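PDB 1F1C: photosystem II extrinsic protein V from Arthrospira maxima, which binds one covalently attached heme c and, as an extrinsic lumenal subunit of photosystem II, probably helps to stabilise the oxygen-evolving complex. Local coordinates for residues A[45-48]-A[49-52]. Sequence-based numbering, arbitrary orientation.
Sequences RTNP and DVNL. With HEC (heme c), chain C.
The carboxamide of Asn-47 has the CG2 methyl of Val-50 over one face, 3.6 Å from CG, while the other methyl, CG1, stands over the face of a heme propionate, 3.3 Å from its carboxyl carbon CGA. A branched valine suits this place, since it fills the space between two flat polar groups. At the ends of the amide, ND2 donates to Glu-88 of the second subunit and OD1 accepts from a water, 3.2 Å away, that also donates to Asp-49 OD2. With CG anti to the backbone N (chi1 -166°), the amide lies beside its own carbonyl, where the turn brings Val-50 N above its plane, for a weak 3.5 Å bond to OD1 and another weak one to Asn-47 O. The latter spans a beta turn; Pro-48, its ring fixing phi, suits the first corner, and an inverse gamma turn centred on Val-50 follows. Were the amide of Asn-47 cut back to an alanine, CG2 of Val-50 would probably lose its flat cover, the water and Val-50 N their acceptor OD1, and Glu-88 of the second subunit this donor. Residues 45-52, beside the propionates and at the subunit interface, lie in the loop between helix 36-39, which carries the axial ligand His-39, and helix 54-58.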
# COMPACT_ATOMS: atom_id res chain seq x y z
N ARG A 45 -5.03 3.67 10.15
CA ARG A 45 -5.56 2.35 10.45
C ARG A 45 -4.55 1.23 10.58
O ARG A 45 -4.54 0.53 11.59
CB ARG A 45 -6.62 1.96 9.42
CG ARG A 45 -8.04 2.14 9.92
CD ARG A 45 -9.06 1.64 8.90
NE ARG A 45 -10.42 1.61 9.45
CZ ARG A 45 -11.09 2.68 9.88
NH1 ARG A 45 -10.53 3.88 9.83
NH2 ARG A 45 -12.32 2.54 10.36
N THR A 46 -3.71 1.05 9.56
CA THR A 46 -2.74 -0.03 9.58
C THR A 46 -1.35 0.34 10.08
O THR A 46 -0.41 -0.43 9.95
CB THR A 46 -2.63 -0.66 8.19
OG1 THR A 46 -2.34 0.36 7.23
CG2 THR A 46 -3.94 -1.35 7.83
N ASN A 47 -1.22 1.54 10.64
CA ASN A 47 0.05 1.97 11.20
C ASN A 47 -0.23 3.07 12.19
O ASN A 47 -0.10 4.25 11.89
CB ASN A 47 1.02 2.48 10.14
CG ASN A 47 2.43 2.59 10.67
OD1 ASN A 47 2.63 2.84 11.86
ND2 ASN A 47 3.42 2.42 9.80
N PRO A 48 -0.63 2.69 13.40
CA PRO A 48 -0.96 3.61 14.49
C PRO A 48 0.04 4.72 14.78
O PRO A 48 -0.36 5.87 14.98
CB PRO A 48 -1.18 2.67 15.68
CG PRO A 48 -0.39 1.43 15.32
CD PRO A 48 -0.67 1.29 13.86
N ASP A 49 1.33 4.40 14.80
CA ASP A 49 2.35 5.41 15.09
C ASP A 49 2.46 6.53 14.07
O ASP A 49 2.59 7.70 14.45
CB ASP A 49 3.71 4.74 15.26
CG ASP A 49 3.70 3.67 16.34
OD1 ASP A 49 3.19 3.96 17.45
OD2 ASP A 49 4.20 2.56 16.07
N VAL A 50 2.39 6.20 12.79
CA VAL A 50 2.49 7.21 11.73
C VAL A 50 1.12 7.85 11.47
O VAL A 50 0.53 7.66 10.40
CB VAL A 50 3.04 6.58 10.42
CG1 VAL A 50 3.45 7.67 9.45
CG2 VAL A 50 4.21 5.68 10.74
N ASN A 51 0.63 8.60 12.46
CA ASN A 51 -0.67 9.29 12.44
C ASN A 51 -0.70 10.63 11.70
O ASN A 51 0.27 11.03 11.07
CB ASN A 51 -1.12 9.54 13.88
CG ASN A 51 -2.26 8.66 14.30
OD1 ASN A 51 -2.18 7.43 14.21
ND2 ASN A 51 -3.33 9.27 14.79
N LEU A 52 -1.84 11.32 11.80
CA LEU A 52 -2.00 12.64 11.18
C LEU A 52 -2.02 13.70 12.27
O LEU A 52 -2.50 14.81 12.06
CB LEU A 52 -3.28 12.72 10.35
CG LEU A 52 -3.29 11.93 9.03
CD1 LEU A 52 -4.50 12.35 8.19
CD2 LEU A 52 -2.00 12.20 8.26
FE HEC C . -2.01 7.94 4.07
CHA HEC C . 0.83 7.86 5.93
CHB HEC C . -1.87 11.44 4.09
CHC HEC C . -4.73 8.15 2.04
CHD HEC C . -2.43 4.61 4.46
NA HEC C . -0.76 9.32 4.78
C1A HEC C . 0.38 9.11 5.51
C2A HEC C . 0.95 10.37 5.89
C3A HEC C . 0.21 11.36 5.39
C4A HEC C . -0.88 10.71 4.73
CMA HEC C . 0.53 12.84 5.31
CAA HEC C . 2.19 10.57 6.69
CBA HEC C . 1.78 10.51 8.14
CGA HEC C . 2.91 10.91 9.06
O1A HEC C . 4.02 11.15 8.55
O2A HEC C . 2.68 10.97 10.28
NB HEC C . -3.05 9.44 3.23
C1B HEC C . -2.87 10.84 3.37
C2B HEC C . -3.78 11.57 2.54
C3B HEC C . -4.49 10.64 1.86
C4B HEC C . -4.09 9.34 2.34
CMB HEC C . -3.94 13.07 2.44
CAB HEC C . -5.41 10.93 0.86
CBB HEC C . -5.03 11.54 -0.35
NC HEC C . -3.31 6.67 3.44
C1C HEC C . -4.40 6.92 2.61
C2C HEC C . -5.14 5.73 2.36
C3C HEC C . -4.48 4.71 2.98
C4C HEC C . -3.36 5.32 3.69
CMC HEC C . -6.46 5.63 1.61
CAC HEC C . -4.92 3.36 3.02
CBC HEC C . -5.11 2.59 1.83
ND HEC C . -0.98 6.52 4.95
C1D HEC C . -1.26 5.18 4.98
C2D HEC C . -0.26 4.45 5.68
C3D HEC C . 0.64 5.36 6.09
C4D HEC C . 0.19 6.65 5.66
CMD HEC C . -0.33 2.96 6.10
CAD HEC C . 1.97 5.07 6.80
CBD HEC C . 3.11 4.80 5.82
CGD HEC C . 4.45 4.59 6.51
O1D HEC C . 5.00 5.55 7.08
O2D HEC C . 4.97 3.46 6.47
O HOH W 1 5.37 2.25 13.31